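Local coordinates for short chain dehydrogenase (Mycobacterium smegmatis, PDB 3UCX), which probably works as an oxidoreductase of the short-chain dehydrogenase/reductase family, presumably using a nicotinamide cofactor held by its Rossmann fold, at the interface of chains A and B and the interface of chains A and C. Numbering follows the deposited sequence. Chains: chain A/B/C, Short chain dehydrogenase.

Contact 1: the interface of chains A and B. Residues chain A 103-105, 153-156, 158, 161; chain B 169-170, 173-174, 176-177.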
loop_
_atom_site.group_PDB
_atom_site.type_symbol
_atom_site.label_atom_id
_atom_site.label_comp_id
_atom_site.label_asym_id
_atom_site.label_seq_id
_atom_site.Cartn_x
_atom_site.Cartn_y
_atom_site.Cartn_z
ATOM N N LYS A 103 -23.324 -8.207 -5.014
ATOM C CA LYS A 103 -23.956 -9.099 -4.010
ATOM C C LYS A 103 -22.949 -9.316 -2.860
ATOM O O LYS A 103 -21.743 -9.447 -3.102
ATOM C CB LYS A 103 -24.431 -10.485 -4.571
ATOM C CG LYS A 103 -25.758 -10.493 -5.367
ATOM C CD LYS A 103 -26.481 -11.852 -5.447
ATOM C CE LYS A 103 -25.915 -12.872 -6.458
ATOM N NZ LYS A 103 -26.500 -14.285 -6.437
ATOM N N PRO A 104 -23.439 -9.346 -1.604
ATOM C CA PRO A 104 -22.548 -9.785 -0.526
ATOM C C PRO A 104 -22.062 -11.191 -0.807
ATOM O O PRO A 104 -22.725 -11.954 -1.520
ATOM C CB PRO A 104 -23.415 -9.760 0.728
ATOM C CG PRO A 104 -24.815 -9.526 0.286
ATOM C CD PRO A 104 -24.834 -9.159 -1.165
ATOM N N PHE A 105 -20.913 -11.549 -0.259
ATOM C CA PHE A 105 -20.410 -12.887 -0.482
ATOM C C PHE A 105 -21.443 -13.931 -0.084
ATOM O O PHE A 105 -21.598 -14.942 -0.763
ATOM C CB PHE A 105 -19.090 -13.125 0.283
ATOM C CG PHE A 105 -17.864 -12.657 -0.442
ATOM C CD1 PHE A 105 -17.538 -13.175 -1.684
ATOM C CD2 PHE A 105 -16.987 -11.769 0.145
ATOM C CE1 PHE A 105 -16.397 -12.754 -2.352
ATOM C CE2 PHE A 105 -15.840 -11.358 -0.522
ATOM C CZ PHE A 105 -15.532 -11.874 -1.754
ATOM N N SER A 153 -12.935 -1.825 0.197
ATOM C CA SER A 153 -13.512 -3.098 0.626
ATOM C C SER A 153 -15.013 -2.972 0.860
ATOM O O SER A 153 -15.588 -3.621 1.749
ATOM C CB SER A 153 -12.781 -3.556 1.889
ATOM O OG SER A 153 -11.409 -3.800 1.599
ATOM N N GLN A 154 -15.666 -2.154 0.033
ATOM C CA GLN A 154 -17.068 -1.839 0.246
ATOM C C GLN A 154 -17.931 -3.079 0.088
ATOM O O GLN A 154 -17.650 -3.993 -0.712
ATOM C CB GLN A 154 -17.545 -0.701 -0.671
ATOM C CG GLN A 154 -16.920 0.661 -0.342
ATOM C CD GLN A 154 -17.346 1.741 -1.334
ATOM O OE1 GLN A 154 -18.517 1.833 -1.661
ATOM N NE2 GLN A 154 -16.393 2.536 -1.836
ATOM N N ALA A 155 -18.999 -3.109 0.876
ATOM C CA ALA A 155 -19.904 -4.235 0.849
ATOM C C ALA A 155 -20.475 -4.404 -0.554
ATOM O O ALA A 155 -20.671 -3.417 -1.276
ATOM C CB ALA A 155 -21.026 -4.051 1.878
ATOM N N LYS A 156 -20.674 -5.656 -0.934
ATOM C CA LYS A 156 -21.260 -6.090 -2.189
ATOM C C LYS A 156 -20.314 -6.081 -3.394
ATOM O O LYS A 156 -20.687 -6.592 -4.440
ATOM C CB LYS A 156 -22.562 -5.357 -2.512
ATOM C CG LYS A 156 -23.575 -5.420 -1.378
ATOM C CD LYS A 156 -24.991 -5.178 -1.865
ATOM C CE LYS A 156 -25.939 -5.088 -0.678
ATOM N NZ LYS A 156 -27.379 -4.866 -1.036
ATOM N N GLY A 158 -17.444 -7.707 -3.344
ATOM C CA GLY A 158 -16.494 -8.780 -3.059
ATOM C C GLY A 158 -16.054 -9.653 -4.235
ATOM O O GLY A 158 -14.849 -9.874 -4.411
ATOM N N LYS A 161 -13.942 -7.417 -6.525
ATOM C CA LYS A 161 -12.638 -7.157 -5.900
ATOM C C LYS A 161 -11.723 -8.406 -5.882
ATOM O O LYS A 161 -10.504 -8.299 -6.115
ATOM C CB LYS A 161 -12.806 -6.613 -4.481
ATOM C CG LYS A 161 -11.505 -6.259 -3.735
ATOM C CD LYS A 161 -11.820 -5.957 -2.283
ATOM C CE LYS A 161 -10.640 -5.635 -1.363
ATOM N NZ LYS A 161 -9.913 -4.492 -1.898
ATOM N N ALA B 169 -8.038 -10.120 -0.410
ATOM C CA ALA B 169 -9.104 -9.247 -0.884
ATOM C C ALA B 169 -10.460 -9.708 -0.280
ATOM O O ALA B 169 -11.204 -8.914 0.288
ATOM C CB ALA B 169 -9.159 -9.255 -2.402
ATOM N N MET B 170 -10.733 -11.003 -0.366
ATOM C CA MET B 170 -11.942 -11.581 0.212
ATOM C C MET B 170 -12.031 -11.333 1.722
ATOM O O MET B 170 -13.130 -11.029 2.257
ATOM C CB MET B 170 -11.978 -13.077 -0.056
ATOM C CG MET B 170 -13.262 -13.758 0.386
ATOM S SD MET B 170 -13.129 -15.533 0.198
ATOM C CE MET B 170 -12.146 -15.995 1.613
ATOM N N THR B 173 -13.091 -7.641 2.321
ATOM C CA THR B 173 -14.531 -7.466 2.096
ATOM C C THR B 173 -15.359 -8.134 3.224
ATOM O O THR B 173 -16.371 -7.572 3.688
ATOM C CB THR B 173 -14.951 -8.062 0.744
ATOM O OG1 THR B 173 -14.196 -7.435 -0.318
ATOM C CG2 THR B 173 -16.485 -7.844 0.493
ATOM N N LEU B 174 -14.908 -9.307 3.679
ATOM C CA LEU B 174 -15.613 -10.022 4.743
ATOM C C LEU B 174 -15.595 -9.237 6.038
ATOM O O LEU B 174 -16.557 -9.317 6.820
ATOM C CB LEU B 174 -15.084 -11.447 4.953
ATOM C CG LEU B 174 -15.488 -12.492 3.892
ATOM C CD1 LEU B 174 -14.745 -13.825 4.098
ATOM C CD2 LEU B 174 -17.023 -12.726 3.914
ATOM N N THR B 176 -15.817 -6.038 6.212
ATOM C CA THR B 176 -16.888 -5.070 6.015
ATOM C C THR B 176 -18.239 -5.755 6.191
ATOM O O THR B 176 -19.105 -5.256 6.944
ATOM C CB THR B 176 -16.795 -4.407 4.637
ATOM O OG1 THR B 176 -15.509 -3.807 4.523
ATOM C CG2 THR B 176 -17.900 -3.333 4.438
ATOM N N GLU B 177 -18.417 -6.876 5.499
ATOM C CA GLU B 177 -19.717 -7.525 5.428
ATOM C C GLU B 177 -20.147 -8.204 6.723
ATOM O O GLU B 177 -21.340 -8.258 7.031
ATOM C CB GLU B 177 -19.771 -8.485 4.242
ATOM C CG GLU B 177 -19.705 -7.722 2.920
ATOM C CD GLU B 177 -19.884 -8.577 1.677
ATOM O OE1 GLU B 177 -19.891 -9.825 1.783
ATOM O OE2 GLU B 177 -19.970 -7.962 0.570
HETATM O O HOH W 1 -15.313 -5.258 -1.531
HETATM O O HOH W 2 -12.932 -9.456 -2.150
HETATM O O HOH W 3 -19.366 -8.899 -1.820
#
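In this short-chain dehydrogenase/reductase, A:Lys161 lies inside the YXXXK active-site motif at the start of helix 158-179, directly after the position of its tyrosine. The same helix of chain B, from B:Ala169 to B:Glu177, lies against the start of this helix, the loop preceding it and A:Phe105.

Direct hydrogen bonds centre on the B:Glu177 carboxylate. Its side chain runs straight out beyond CG (chi2 -174°) and ends between two backbone amides of chain A. A:Phe105 N donates to OE1 at 2.9 Å, on the syn lone pair, whereas A:Lys156 N reaches the anti lone pair of OE2 at 2.8 Å. Both bonds are nearly straight. Earlier in the same loop, the B:Thr176 hydroxyl OG1, which lies beside its own backbone N, donates to the carbonyl A:Ser153 O at 2.8 Å, approaching 37° out of the carbonyl plane.

Waters extend this polar network. The oxygen of water 3 lies 2.6 Å from B:Glu177 OE2 and joins it to A:Lys103 O and to A:Gly158 N in the first turn of the helix. The amides and this helix start would be expected to favour a charged carboxylate. The oxygen of water 1 lies 2.7 Å from B:Thr173 OG1 and is shared with A:Gln154 O; the same hydroxyl bonds to water 2, shared with A:Gly158 O.

Apolar packing gathers around A:Phe105. The CE2 corner of its ring meets B:Met170 CG at 3.6 Å and also touches B:Thr173 CB, while B:Leu174 CD2 reaches the CD2 side. Water 2 lies at the ring edge. The ring and the B:Glu177 carboxylate are turned 62° apart. B:Thr173 CG2, anti to its backbone N, rests on A:Gly158 CA at 3.7 Å. Its OG1 branch lies 3.4 Å from A:Lys161 CD, and the two side chains slide past each other in opposite directions. The aliphatic stem of A:Lys161 also borders B:Ala169.

Contact 2: the interface of chains A and C. Residues chain A 30, 234, 237-238, 257; chain C 241, 246, 250.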
loop_
_atom_site.group_PDB
_atom_site.type_symbol
_atom_site.label_atom_id
_atom_site.label_comp_id
_atom_site.label_asym_id
_atom_site.label_seq_id
_atom_site.Cartn_x
_atom_site.Cartn_y
_atom_site.Cartn_z
ATOM N N ARG A 30 -9.185 5.515 -30.336
ATOM C CA ARG A 30 -8.042 6.318 -29.949
ATOM C C ARG A 30 -6.703 5.712 -30.404
ATOM O O ARG A 30 -5.828 6.443 -30.814
ATOM C CB ARG A 30 -8.042 6.592 -28.436
ATOM C CG ARG A 30 -9.167 7.537 -27.992
ATOM C CD ARG A 30 -8.835 9.004 -28.247
ATOM N NE ARG A 30 -7.599 9.404 -27.578
ATOM C CZ ARG A 30 -7.478 9.569 -26.266
ATOM N NH1 ARG A 30 -8.525 9.417 -25.469
ATOM N NH2 ARG A 30 -6.303 9.902 -25.751
ATOM N N GLU A 234 -10.498 9.824 -21.014
ATOM C CA GLU A 234 -9.452 10.020 -19.997
ATOM C C GLU A 234 -8.843 8.691 -19.577
ATOM O O GLU A 234 -7.638 8.600 -19.317
ATOM C CB GLU A 234 -9.992 10.801 -18.775
ATOM C CG GLU A 234 -10.125 12.301 -19.066
ATOM C CD GLU A 234 -10.906 13.093 -18.018
ATOM O OE1 GLU A 234 -11.801 12.522 -17.374
ATOM O OE2 GLU A 234 -10.618 14.289 -17.848
ATOM N N SER A 237 -6.708 7.539 -22.534
ATOM C CA SER A 237 -5.415 8.233 -22.556
ATOM C C SER A 237 -4.358 7.566 -21.654
ATOM O O SER A 237 -3.184 7.465 -22.025
ATOM C CB SER A 237 -5.574 9.688 -22.126
ATOM O OG SER A 237 -6.301 10.438 -23.102
ATOM N N ALA A 238 -4.766 7.172 -20.457
ATOM C CA ALA A 238 -3.876 6.469 -19.513
ATOM C C ALA A 238 -3.387 5.135 -20.101
ATOM O O ALA A 238 -2.216 4.789 -19.977
ATOM C CB ALA A 238 -4.596 6.216 -18.198
ATOM N N VAL A 257 -7.110 5.814 -12.453
ATOM C CA VAL A 257 -7.739 6.917 -13.179
ATOM C C VAL A 257 -9.119 7.070 -12.545
ATOM O O VAL A 257 -10.076 6.399 -12.932
ATOM C CB VAL A 257 -7.825 6.662 -14.691
ATOM C CG1 VAL A 257 -8.375 7.899 -15.426
ATOM C CG2 VAL A 257 -6.469 6.269 -15.287
ATOM N N PHE C 241 3.508 13.319 -19.263
ATOM C CA PHE C 241 2.177 12.710 -19.285
ATOM C C PHE C 241 1.297 13.271 -18.162
ATOM O O PHE C 241 0.194 13.769 -18.422
ATOM C CB PHE C 241 2.261 11.187 -19.153
ATOM C CG PHE C 241 0.960 10.530 -18.824
ATOM C CD1 PHE C 241 -0.027 10.408 -19.771
ATOM C CD2 PHE C 241 0.718 10.063 -17.561
ATOM C CE1 PHE C 241 -1.245 9.791 -19.462
ATOM C CE2 PHE C 241 -0.486 9.461 -17.233
ATOM C CZ PHE C 241 -1.466 9.330 -18.200
ATOM N N LEU C 246 -3.627 14.476 -21.308
ATOM C CA LEU C 246 -3.791 13.024 -21.326
ATOM C C LEU C 246 -4.102 12.513 -19.906
ATOM O O LEU C 246 -4.696 11.454 -19.743
ATOM C CB LEU C 246 -2.542 12.291 -21.837
ATOM C CG LEU C 246 -2.107 12.334 -23.317
ATOM C CD1 LEU C 246 -0.680 11.812 -23.472
ATOM C CD2 LEU C 246 -3.049 11.520 -24.191
ATOM N N ILE C 250 -6.688 12.128 -13.878
ATOM C CA ILE C 250 -5.757 11.555 -12.899
ATOM C C ILE C 250 -5.268 12.619 -11.929
ATOM O O ILE C 250 -4.667 13.629 -12.321
ATOM C CB ILE C 250 -4.529 10.899 -13.576
ATOM C CG1 ILE C 250 -4.995 9.835 -14.580
ATOM C CG2 ILE C 250 -3.582 10.351 -12.495
ATOM C CD1 ILE C 250 -3.840 9.277 -15.419
HETATM O O HOH W 4 -6.639 10.956 -17.903
#
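Helix 232-243 of chain A meets the short 3-10 helix 245-247 of chain C in a mainly apolar patch of this short-chain dehydrogenase fold.

Apolar contact is led by C:Leu246, which buries more surface than any other residue of the patch. Its CG is anti to the carbonyl carbon (chi1 -71°), and the CD2 branch approaches A:Ser237, 3.7 Å from CB and 3.6 Å from the hydroxyl OG. The same methyl lies in plane at the edge of the A:Arg30 guanidinium, at 4.0 Å from NH2. C:Phe241, with CG anti to its backbone N (chi1 165°), points its ring tip at the helix backbone, so that CZ stands 4.0 Å from A:Ala238 CA. On the other flank, A:Val257 and C:Ile250 cross obliquely. Here CG2 of the valine lies 3.9 Å from CG1 of the isoleucine, and CD1 of C:Ile250 lies against the same valine branch.

Hydrogen bonding within chain A fixes the arginine. A:Arg30, bent at chi2 and chi3, donates from NH2 to A:Ser237 OG at 2.7 Å, along a nearly straight line and almost in the guanidinium plane. This holds the guanidinium edge and the serine hydroxyl together beside the leucine.

Across the boundary, a polar link is made by water 4, which bridges the carbonyls A:Glu234 O and C:Leu246 O, its oxygen lying 2.7 Å from C:Leu246 O.

In the fold, A:Arg30 belongs to helix 23-33, which follows the Rossmann glycine loop, while A:Val257 ends strand 254-257, so the patch spans helix 232-243 and its neighbours on both sides.

The C-alpha centres of contact 1 and contact 2 lie about 29 Å apart, and the two share no residue or secondary-structure element. Contact 1 uses helix 158-179 and the loop entering it, contact 2 helix 232-243 with strand 254-257, so chain A can hold chains B and C at the same time. Each patch belongs to a two-fold symmetric interface, and two different two-fold interfaces are enough to build a four-chain assembly like the deposited one. Tetramers of this kind are common in the family and this one may be biological. Contact 1 packs against the helix that carries the active-site motif, so dimerisation may steady that helix.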